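PDB 3UIE: adenylyl-sulfate kinase 1, chloroplastic from Arabidopsis thaliana, which catalyses the ATP-dependent 3'-phosphorylation of adenosine 5'-phosphosulfate (APS), giving 3'-phosphoadenylyl sulfate, the activated sulfate of plants. Local coordinates for residues E81-V86 against I105-T110; V131-C136 against T157-P162; I171-E176 against A185-G190. All blocks are in the same frame, centred on the assembly; numbering follows the deposited sequence.

Contact 1 (E81-V86 against I105-T110); sequences ENIRRV and ISPYRT. With ADX (adenosine-5'-phosphosulfate), chain D.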
loop_
_atom_site.group_PDB
_atom_site.type_symbol
_atom_site.label_atom_id
_atom_site.label_comp_id
_atom_site.label_asym_id
_atom_site.label_seq_id
_atom_site.Cartn_x
_atom_site.Cartn_y
_atom_site.Cartn_z
ATOM N N GLU A 81 9.034 -6.342 -11.955
ATOM C CA GLU A 81 8.220 -5.168 -11.646
ATOM C C GLU A 81 7.145 -5.502 -10.608
ATOM O O GLU A 81 6.875 -4.713 -9.706
ATOM C CB GLU A 81 7.577 -4.601 -12.919
ATOM C CG GLU A 81 6.705 -3.377 -12.686
ATOM C CD GLU A 81 7.479 -2.168 -12.192
ATOM O OE1 GLU A 81 8.725 -2.231 -12.049
ATOM O OE2 GLU A 81 6.822 -1.138 -11.949
ATOM N N ASN A 82 6.546 -6.680 -10.740
ATOM C CA ASN A 82 5.568 -7.158 -9.770
ATOM C C ASN A 82 6.176 -7.161 -8.364
ATOM O O ASN A 82 5.599 -6.633 -7.422
ATOM C CB ASN A 82 5.125 -8.576 -10.152
ATOM C CG ASN A 82 4.065 -9.134 -9.225
ATOM O OD1 ASN A 82 3.063 -8.477 -8.935
ATOM N ND2 ASN A 82 4.277 -10.353 -8.757
ATOM N N ILE A 83 7.353 -7.770 -8.241
ATOM C CA ILE A 83 8.057 -7.877 -6.966
ATOM C C ILE A 83 8.449 -6.491 -6.473
ATOM O O ILE A 83 8.303 -6.165 -5.292
ATOM C CB ILE A 83 9.337 -8.753 -7.117
ATOM C CG1 ILE A 83 8.958 -10.200 -7.453
ATOM C CG2 ILE A 83 10.214 -8.659 -5.866
ATOM C CD1 ILE A 83 10.128 -11.027 -8.053
ATOM N N ARG A 84 8.974 -5.678 -7.380
ATOM C CA ARG A 84 9.403 -4.339 -7.014
ATOM C C ARG A 84 8.250 -3.542 -6.407
ATOM O O ARG A 84 8.402 -2.935 -5.350
ATOM C CB ARG A 84 9.947 -3.585 -8.227
ATOM C CG ARG A 84 10.475 -2.210 -7.869
ATOM C CD ARG A 84 10.725 -1.344 -9.095
ATOM N NE ARG A 84 9.496 -0.830 -9.701
ATOM C CZ ARG A 84 8.850 0.265 -9.298
ATOM N NH1 ARG A 84 9.296 0.969 -8.261
ATOM N NH2 ARG A 84 7.746 0.655 -9.928
ATOM N N ARG A 85 7.104 -3.529 -7.082
ATOM C CA ARG A 85 5.965 -2.748 -6.593
ATOM C C ARG A 85 5.470 -3.300 -5.266
ATOM O O ARG A 85 5.152 -2.539 -4.354
ATOM C CB ARG A 85 4.812 -2.736 -7.598
ATOM C CG ARG A 85 5.096 -1.989 -8.889
ATOM C CD ARG A 85 3.842 -2.009 -9.768
ATOM N NE ARG A 85 4.104 -1.592 -11.139
ATOM C CZ ARG A 85 3.217 -1.696 -12.122
ATOM N NH1 ARG A 85 2.010 -2.201 -11.881
ATOM N NH2 ARG A 85 3.538 -1.303 -13.347
ATOM N N VAL A 86 5.401 -4.624 -5.151
ATOM C CA VAL A 86 4.967 -5.214 -3.888
ATOM C C VAL A 86 5.913 -4.848 -2.743
ATOM O O VAL A 86 5.458 -4.541 -1.641
ATOM C CB VAL A 86 4.752 -6.741 -3.976
ATOM C CG1 VAL A 86 4.518 -7.320 -2.595
ATOM C CG2 VAL A 86 3.564 -7.045 -4.877
ATOM N N ILE A 105 5.326 -15.727 -5.325
ATOM C CA ILE A 105 6.375 -16.665 -5.736
ATOM C C ILE A 105 7.737 -15.982 -5.674
ATOM O O ILE A 105 8.700 -16.542 -5.151
ATOM C CB ILE A 105 6.124 -17.244 -7.150
ATOM C CG1 ILE A 105 4.837 -18.070 -7.157
ATOM C CG2 ILE A 105 7.315 -18.108 -7.599
ATOM C CD1 ILE A 105 4.456 -18.615 -8.535
ATOM N N SER A 106 7.794 -14.758 -6.197
ATOM C CA SER A 106 9.009 -13.924 -6.192
ATOM C C SER A 106 10.284 -14.729 -6.430
ATOM O O SER A 106 11.132 -14.834 -5.551
ATOM C CB SER A 106 9.108 -13.090 -4.905
ATOM O OG SER A 106 8.851 -13.866 -3.745
ATOM N N PRO A 107 10.416 -15.306 -7.634
ATOM C CA PRO A 107 11.434 -16.332 -7.899
ATOM C C PRO A 107 12.871 -15.816 -7.962
ATOM O O PRO A 107 13.780 -16.598 -7.761
ATOM C CB PRO A 107 11.007 -16.893 -9.265
ATOM C CG PRO A 107 10.300 -15.746 -9.922
ATOM C CD PRO A 107 9.569 -15.041 -8.810
ATOM N N TYR A 108 13.069 -14.531 -8.234
ATOM C CA TYR A 108 14.403 -14.001 -8.498
ATOM C C TYR A 108 15.046 -13.397 -7.250
ATOM O O TYR A 108 14.497 -12.509 -6.595
ATOM C CB TYR A 108 14.343 -12.970 -9.629
ATOM C CG TYR A 108 13.590 -13.458 -10.852
ATOM C CD1 TYR A 108 13.704 -14.775 -11.293
ATOM C CD2 TYR A 108 12.756 -12.605 -11.555
ATOM C CE1 TYR A 108 13.006 -15.216 -12.419
ATOM C CE2 TYR A 108 12.057 -13.034 -12.668
ATOM C CZ TYR A 108 12.182 -14.335 -13.097
ATOM O OH TYR A 108 11.475 -14.736 -14.210
ATOM N N ARG A 109 16.232 -13.894 -6.945
ATOM C CA ARG A 109 16.979 -13.528 -5.755
ATOM C C ARG A 109 17.290 -12.030 -5.755
ATOM O O ARG A 109 17.103 -11.338 -4.754
ATOM C CB ARG A 109 18.275 -14.366 -5.754
ATOM C CG ARG A 109 19.074 -14.398 -4.483
ATOM C CD ARG A 109 20.233 -15.419 -4.615
ATOM N NE ARG A 109 19.747 -16.790 -4.545
ATOM C CZ ARG A 109 20.057 -17.764 -5.400
ATOM N NH1 ARG A 109 20.867 -17.546 -6.420
ATOM N NH2 ARG A 109 19.553 -18.972 -5.225
ATOM N N THR A 110 17.755 -11.530 -6.894
ATOM C CA THR A 110 18.102 -10.114 -7.020
ATOM C C THR A 110 16.908 -9.216 -6.709
ATOM O O THR A 110 17.064 -8.140 -6.117
ATOM C CB THR A 110 18.656 -9.784 -8.430
ATOM O OG1 THR A 110 19.119 -8.428 -8.469
ATOM C CG2 THR A 110 17.590 -9.995 -9.506
HETATM S SB ADX D . 5.577 -13.757 -9.255
HETATM O O1B ADX D . 5.389 -12.607 -10.094
HETATM O O2B ADX D . 6.616 -14.621 -9.862
HETATM O O3B ADX D . 6.031 -13.375 -7.903
HETATM P PA ADX D . 3.005 -14.235 -8.317
HETATM O O1A ADX D . 2.714 -12.757 -8.351
HETATM O O2A ADX D . 3.062 -14.773 -6.896
HETATM O O3A ADX D . 4.313 -14.575 -9.165
HETATM O "O5'" ADX D . 1.839 -14.948 -9.102
HETATM C "C5'" ADX D . 1.696 -16.334 -9.015
HETATM C "C4'" ADX D . 0.377 -16.845 -9.280
HETATM O "O4'" ADX D . 0.040 -16.590 -10.640
HETATM C "C3'" ADX D . 0.385 -18.319 -9.089
HETATM O "O3'" ADX D . -0.587 -18.649 -8.147
HETATM C "C2'" ADX D . -0.034 -18.881 -10.307
HETATM O "O2'" ADX D . -1.290 -19.415 -10.055
HETATM C "C1'" ADX D . -0.222 -17.795 -11.292
HETATM N N9 ADX D . 0.556 -17.999 -12.484
HETATM C C8 ADX D . 0.115 -17.845 -13.754
HETATM N N7 ADX D . 1.143 -18.042 -14.598
HETATM C C5 ADX D . 2.239 -18.321 -13.862
HETATM C C6 ADX D . 3.581 -18.618 -14.175
HETATM N N6 ADX D . 4.006 -18.645 -15.538
HETATM N N1 ADX D . 4.465 -18.873 -13.179
HETATM C C2 ADX D . 4.071 -18.837 -11.895
HETATM N N3 ADX D . 2.791 -18.554 -11.562
HETATM C C4 ADX D . 1.866 -18.292 -12.512
#

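Contact 2 (V131-C136 against T157-P162); sequences VPLSVC and TGIDDP. With ADX (adenosine-5'-phosphosulfate), chain D.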
loop_
_atom_site.group_PDB
_atom_site.type_symbol
_atom_site.label_atom_id
_atom_site.label_comp_id
_atom_site.label_asym_id
_atom_site.label_seq_id
_atom_site.Cartn_x
_atom_site.Cartn_y
_atom_site.Cartn_z
ATOM N N VAL A 131 9.719 -26.290 0.105
ATOM C CA VAL A 131 8.981 -27.465 -0.313
ATOM C C VAL A 131 9.422 -27.811 -1.726
ATOM O O VAL A 131 9.317 -26.988 -2.627
ATOM C CB VAL A 131 7.463 -27.187 -0.306
ATOM C CG1 VAL A 131 6.679 -28.439 -0.697
ATOM C CG2 VAL A 131 7.032 -26.675 1.069
ATOM N N PRO A 132 9.924 -29.035 -1.921
ATOM C CA PRO A 132 10.508 -29.419 -3.210
ATOM C C PRO A 132 9.491 -29.400 -4.346
ATOM O O PRO A 132 8.303 -29.613 -4.120
ATOM C CB PRO A 132 11.013 -30.847 -2.959
ATOM C CG PRO A 132 10.161 -31.364 -1.847
ATOM C CD PRO A 132 9.820 -30.168 -0.986
ATOM N N LEU A 133 9.960 -29.137 -5.562
ATOM C CA LEU A 133 9.081 -29.133 -6.725
ATOM C C LEU A 133 8.163 -30.354 -6.755
ATOM O O LEU A 133 6.969 -30.223 -7.018
ATOM C CB LEU A 133 9.899 -29.086 -8.012
ATOM C CG LEU A 133 9.086 -29.186 -9.298
ATOM C CD1 LEU A 133 8.261 -27.911 -9.487
ATOM C CD2 LEU A 133 10.000 -29.430 -10.488
ATOM N N SER A 134 8.717 -31.540 -6.484
ATOM C CA SER A 134 7.930 -32.768 -6.591
ATOM C C SER A 134 6.697 -32.751 -5.690
ATOM O O SER A 134 5.633 -33.222 -6.084
ATOM C CB SER A 134 8.783 -34.018 -6.314
ATOM O OG SER A 134 9.270 -34.014 -4.980
ATOM N N VAL A 135 6.837 -32.219 -4.481
ATOM C CA VAL A 135 5.706 -32.119 -3.564
ATOM C C VAL A 135 4.690 -31.053 -4.005
ATOM O O VAL A 135 3.482 -31.269 -3.915
ATOM C CB VAL A 135 6.185 -31.824 -2.122
ATOM C CG1 VAL A 135 5.001 -31.538 -1.197
ATOM C CG2 VAL A 135 7.017 -32.981 -1.598
ATOM N N CYS A 136 5.177 -29.901 -4.476
ATOM C CA CYS A 136 4.276 -28.858 -4.966
ATOM C C CYS A 136 3.480 -29.402 -6.138
ATOM O O CYS A 136 2.281 -29.147 -6.274
ATOM C CB CYS A 136 5.057 -27.632 -5.428
ATOM S SG CYS A 136 5.969 -26.835 -4.114
ATOM N N THR A 157 7.227 -21.033 -13.432
ATOM C CA THR A 157 8.259 -21.167 -12.409
ATOM C C THR A 157 8.474 -22.611 -11.953
ATOM O O THR A 157 7.533 -23.288 -11.553
ATOM C CB THR A 157 7.921 -20.285 -11.188
ATOM O OG1 THR A 157 7.891 -18.916 -11.595
ATOM C CG2 THR A 157 8.969 -20.442 -10.091
ATOM N N GLY A 158 9.721 -23.073 -12.013
ATOM C CA GLY A 158 10.072 -24.400 -11.537
ATOM C C GLY A 158 10.061 -25.421 -12.665
ATOM O O GLY A 158 10.571 -26.530 -12.515
ATOM N N ILE A 159 9.493 -25.024 -13.800
ATOM C CA ILE A 159 9.382 -25.892 -14.968
ATOM C C ILE A 159 10.194 -25.316 -16.123
ATOM O O ILE A 159 11.151 -25.933 -16.585
ATOM C CB ILE A 159 7.915 -26.042 -15.420
ATOM C CG1 ILE A 159 7.079 -26.690 -14.314
ATOM C CG2 ILE A 159 7.818 -26.830 -16.737
ATOM C CD1 ILE A 159 7.599 -28.018 -13.853
ATOM N N ASP A 160 9.813 -24.120 -16.567
ATOM C CA ASP A 160 10.446 -23.457 -17.709
ATOM C C ASP A 160 10.969 -22.065 -17.351
ATOM O O ASP A 160 11.306 -21.271 -18.231
ATOM C CB ASP A 160 9.466 -23.367 -18.879
ATOM C CG ASP A 160 9.163 -24.724 -19.486
ATOM O OD1 ASP A 160 7.982 -25.009 -19.787
ATOM O OD2 ASP A 160 10.115 -25.511 -19.656
ATOM N N ASP A 161 11.033 -21.777 -16.055
ATOM C CA ASP A 161 11.590 -20.521 -15.564
ATOM C C ASP A 161 12.202 -20.796 -14.196
ATOM O O ASP A 161 11.692 -21.622 -13.442
ATOM C CB ASP A 161 10.511 -19.441 -15.471
ATOM C CG ASP A 161 11.090 -18.032 -15.493
ATOM O OD1 ASP A 161 11.812 -17.690 -16.454
ATOM O OD2 ASP A 161 10.833 -17.266 -14.542
ATOM N N PRO A 162 13.322 -20.134 -13.881
ATOM C CA PRO A 162 14.018 -20.541 -12.655
ATOM C C PRO A 162 13.366 -20.034 -11.370
ATOM O O PRO A 162 12.770 -18.958 -11.354
ATOM C CB PRO A 162 15.415 -19.928 -12.827
ATOM C CG PRO A 162 15.219 -18.783 -13.759
ATOM C CD PRO A 162 14.105 -19.182 -14.686
HETATM S SB ADX D . 5.577 -13.757 -9.255
HETATM O O1B ADX D . 5.389 -12.607 -10.094
HETATM O O2B ADX D . 6.616 -14.621 -9.862
HETATM O O3B ADX D . 6.031 -13.375 -7.903
HETATM P PA ADX D . 3.005 -14.235 -8.317
HETATM O O1A ADX D . 2.714 -12.757 -8.351
HETATM O O2A ADX D . 3.062 -14.773 -6.896
HETATM O O3A ADX D . 4.313 -14.575 -9.165
HETATM O "O5'" ADX D . 1.839 -14.948 -9.102
HETATM C "C5'" ADX D . 1.696 -16.334 -9.015
HETATM C "C4'" ADX D . 0.377 -16.845 -9.280
HETATM O "O4'" ADX D . 0.040 -16.590 -10.640
HETATM C "C3'" ADX D . 0.385 -18.319 -9.089
HETATM O "O3'" ADX D . -0.587 -18.649 -8.147
HETATM C "C2'" ADX D . -0.034 -18.881 -10.307
HETATM O "O2'" ADX D . -1.290 -19.415 -10.055
HETATM C "C1'" ADX D . -0.222 -17.795 -11.292
HETATM N N9 ADX D . 0.556 -17.999 -12.484
HETATM C C8 ADX D . 0.115 -17.845 -13.754
HETATM N N7 ADX D . 1.143 -18.042 -14.598
HETATM C C5 ADX D . 2.239 -18.321 -13.862
HETATM C C6 ADX D . 3.581 -18.618 -14.175
HETATM N N6 ADX D . 4.006 -18.645 -15.538
HETATM N N1 ADX D . 4.465 -18.873 -13.179
HETATM C C2 ADX D . 4.071 -18.837 -11.895
HETATM N N3 ADX D . 2.791 -18.554 -11.562
HETATM C C4 ADX D . 1.866 -18.292 -12.512
#

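Contact 3 (I171-E176 against A185-G190); sequences ISLGRE and AEKVVG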
loop_
_atom_site.group_PDB
_atom_site.type_symbol
_atom_site.label_atom_id
_atom_site.label_comp_id
_atom_site.label_asym_id
_atom_site.label_seq_id
_atom_site.Cartn_x
_atom_site.Cartn_y
_atom_site.Cartn_z
ATOM N N ILE A 171 13.855 -17.231 8.133
ATOM C CA ILE A 171 13.063 -18.392 8.518
ATOM C C ILE A 171 12.867 -19.315 7.327
ATOM O O ILE A 171 12.524 -18.859 6.242
ATOM C CB ILE A 171 11.661 -17.976 9.030
ATOM C CG1 ILE A 171 11.767 -16.963 10.159
ATOM C CG2 ILE A 171 10.879 -19.194 9.523
ATOM C CD1 ILE A 171 10.381 -16.474 10.650
ATOM N N SER A 172 13.127 -20.607 7.520
ATOM C CA SER A 172 12.830 -21.604 6.498
ATOM C C SER A 172 11.762 -22.557 7.022
ATOM O O SER A 172 11.879 -23.073 8.128
ATOM C CB SER A 172 14.089 -22.390 6.122
ATOM O OG SER A 172 13.840 -23.226 5.009
ATOM N N LEU A 173 10.726 -22.797 6.221
ATOM C CA LEU A 173 9.596 -23.620 6.663
ATOM C C LEU A 173 9.324 -24.770 5.714
ATOM O O LEU A 173 9.663 -24.704 4.533
ATOM C CB LEU A 173 8.323 -22.764 6.790
ATOM C CG LEU A 173 8.351 -21.583 7.760
ATOM C CD1 LEU A 173 7.082 -20.759 7.561
ATOM C CD2 LEU A 173 8.442 -22.074 9.182
ATOM N N GLY A 174 8.713 -25.829 6.239
ATOM C CA GLY A 174 8.124 -26.842 5.383
ATOM C C GLY A 174 9.047 -27.991 5.034
ATOM O O GLY A 174 8.595 -28.999 4.488
ATOM N N ARG A 175 10.333 -27.837 5.325
ATOM C CA ARG A 175 11.289 -28.916 5.100
ATOM C C ARG A 175 11.153 -29.914 6.240
ATOM O O ARG A 175 11.460 -29.609 7.397
ATOM C CB ARG A 175 12.718 -28.379 4.997
ATOM C CG ARG A 175 13.796 -29.445 4.844
ATOM C CD ARG A 175 13.578 -30.317 3.617
ATOM N NE ARG A 175 13.603 -29.557 2.373
ATOM C CZ ARG A 175 13.655 -30.112 1.168
ATOM N NH1 ARG A 175 13.705 -31.434 1.048
ATOM N NH2 ARG A 175 13.668 -29.345 0.084
ATOM N N GLU A 176 10.698 -31.109 5.877
ATOM C CA GLU A 176 10.195 -32.116 6.801
ATOM C C GLU A 176 8.812 -32.461 6.271
ATOM O O GLU A 176 8.321 -31.812 5.345
ATOM C CB GLU A 176 10.097 -31.591 8.237
ATOM C CG GLU A 176 9.701 -32.634 9.278
ATOM C CD GLU A 176 10.713 -33.749 9.409
ATOM O OE1 GLU A 176 11.849 -33.951 9.908
ATOM O OE2 GLU A 176 10.360 -34.915 9.124
ATOM N N ALA A 185 2.986 -21.283 11.500
ATOM C CA ALA A 185 2.690 -19.931 11.950
ATOM C C ALA A 185 3.196 -19.727 13.373
ATOM O O ALA A 185 3.669 -18.645 13.718
ATOM C CB ALA A 185 1.173 -19.628 11.843
ATOM N N GLU A 186 3.122 -20.765 14.199
ATOM C CA GLU A 186 3.607 -20.642 15.571
ATOM C C GLU A 186 5.099 -20.320 15.572
ATOM O O GLU A 186 5.553 -19.513 16.375
ATOM C CB GLU A 186 3.344 -21.903 16.392
ATOM C CG GLU A 186 1.895 -22.068 16.812
ATOM C CD GLU A 186 1.627 -23.434 17.435
ATOM O OE1 GLU A 186 2.597 -24.153 17.758
ATOM O OE2 GLU A 186 0.447 -23.794 17.590
ATOM N N LYS A 187 5.846 -20.945 14.663
ATOM C CA LYS A 187 7.289 -20.723 14.580
ATOM C C LYS A 187 7.585 -19.282 14.155
ATOM O O LYS A 187 8.488 -18.643 14.696
ATOM C CB LYS A 187 7.946 -21.714 13.612
ATOM C CG LYS A 187 7.848 -23.162 14.041
ATOM C CD LYS A 187 8.532 -24.078 13.032
ATOM C CE LYS A 187 8.535 -25.525 13.507
ATOM N NZ LYS A 187 9.380 -25.681 14.728
ATOM N N VAL A 188 6.822 -18.766 13.190
ATOM C CA VAL A 188 6.966 -17.378 12.776
ATOM C C VAL A 188 6.575 -16.434 13.905
ATOM O O VAL A 188 7.263 -15.464 14.157
ATOM C CB VAL A 188 6.168 -17.061 11.488
ATOM C CG1 VAL A 188 6.318 -15.598 11.116
ATOM C CG2 VAL A 188 6.670 -17.962 10.359
ATOM N N VAL A 189 5.486 -16.724 14.603
ATOM C CA VAL A 189 5.043 -15.808 15.654
ATOM C C VAL A 189 6.066 -15.785 16.786
ATOM O O VAL A 189 6.404 -14.727 17.314
ATOM C CB VAL A 189 3.653 -16.194 16.206
ATOM C CG1 VAL A 189 3.388 -15.488 17.538
ATOM C CG2 VAL A 189 2.562 -15.831 15.193
ATOM N N GLY A 190 6.566 -16.963 17.148
ATOM C CA GLY A 190 7.597 -17.052 18.170
ATOM C C GLY A 190 8.815 -16.234 17.804
ATOM O O GLY A 190 9.403 -15.571 18.648
#

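Contact 1 (E81-V86 against I105-T110)
Ile83 on helix 76-95 touches Ser106 and Pro107 of the 105-110 loop, while Asn82, one residue earlier, holds the APS that this loop also binds. Glu81, at the start of the helical segment, takes no part in the contact and is held by two arginines. Arg84 grips it side-on, the carboxylate at its guanidinium edge, NE to OE1 at 2.8 Å from above the carboxylate plane and NH2 to OE2; Arg85 NE reaches OE2 on the anti side at 2.9 Å, both donors to OE2 being tilted out of the plane on one face. At Asn82, CG runs trans to the backbone N (chi1 -178°), bringing the amide to both sulfate and phosphate oxygens. Its ND2 donates to sulfate O1B at 2.8 Å and more weakly to phosphate O1A, while OD1 accepts from Asn69 ND2. With an alanine here, the sulfate and phosphate would probably lose a shared donor and Asn69 its acceptor. From another side, the loop offers consecutive amides, Ile105 N to O2A at 2.9 Å and Ser106 N to O3B at 2.8 Å, the latter from a backbone with positive phi. Ile83 packs its CD1 on this turn, 3.6 Å from Ser106 CA and against the ring CD of Pro107. Ser106, by similarity the phosphoserine intermediate, points OG to Leu104 O, with Trp29 NE1 a second partner. Arg84 NH2 also bonds Leu68 O of the second subunit, so the charged face borders the dimer interface. Ile83 lies against Trp29 of strand 26-31 and against Asp111 and Cys115 of helix 109-117.

Contact 2 (V131-C136 against T157-P162)
Leu133 points at the 157-162 loop and ends on the backbone of Gly158, with Ile159 approaching from beside. Its CG stands trans to the backbone N (chi1 176°), carrying the two methyls out from the first turn of helix 133-139. CD2 rests 3.6 Å from Gly158 O and CD1 lies farther from the same oxygen at 4.1 Å; both methyls come from the same side of the carbonyl. Ile159 leaves its backbone alongside the contact, and its end bends in so that CD1 comes within 4.4 Å of Leu133 CD2, a loose apolar touch. No hydrogen bond joins the two segments. Gly158 has positive phi (95°), and a CB there would sit only 3.3 Å from Leu133 CD1 while also pressing on the carbonyl of Thr157, so both backbone and neighbour favour the bare glycine. Helix and loop belong to the excursion between strands 124-129 and 171-173, consistent with the lid region of P-loop kinases, and Tyr145 of helix 144-149 touches Leu133 and Ile159 alike. Leu133 also reaches Leu33 of the ATP-binding loop. On its own side, the loop is folded tightly by Gly158 N donating to Asp161 O at 2.8 Å, and the helix starts from Pro132, whose O accepts from Cys136 N. Next to the glycine, Thr157 borders the substrate: its N lies 3.5 Å from adenine N1 of APS, and its OG1 is 3.8 Å from C2 of the same base, neither close enough to count as a bond.

Contact 3 (I171-E176 against A185-G190)
Val188 meets two side chains of the edge strand chiefly through its CG2 methyl, and this is the close part of the contact. Ile171 CD1 and Leu173 CD1 each lie 4.0 Å from Val188 CG2, both side chains crossing the valine at about a right angle. With chi1 near 179°, the other methyl, CG1, stands trans to the backbone N and just meets Ile171 CD1 at 4.2 Å. Ile171 continues onto Tyr191 further along the helix, and Leu173 reaches Leu41 of helix 38-51, so the contact merges with the interior on that side. The outer side is looser. Lys187 lends only its aliphatic chain, CD lying 4.3 Å from Leu173 CD2, while its amine end leads away from the strand. Beyond Leu173 the chain leaves the helix altogether, and Arg175 and Glu176 are poorly ordered. Strand 171-173 bonds through its backbone to strand 124-129, and helix 185-190 runs back against it at 172°, with the axes 9.8 Å apart. This antiparallel strand-helix pair is the last strand of the parallel sheet followed by a helix packed on its face, as in the alpha/beta fold of P-loop kinases.

Overall arrangement
The three contacts follow one another along the chain without interleaving. Contacts 1 and 2 have centres about 17 Å apart and meet at the APS site: Tyr108 OH pairs with Asp161 OD2 at 2.6 Å, a probable hydrogen bond, and Ile105 packs on Thr157, both bordering the adenine of APS. Contact 3 lies about 22 Å from contact 1, centre to centre, across the chain's centre, and closes the parallel sheet at strand 171-173. It meets contact 2 only lightly, where Pro132 packs on Arg175. Contact 3 packs against helix 38-51, which begins within the ATP-binding loop, and touches neither ligand, though the side chain of Leu173 lies about 8 Å from the ATP analogue.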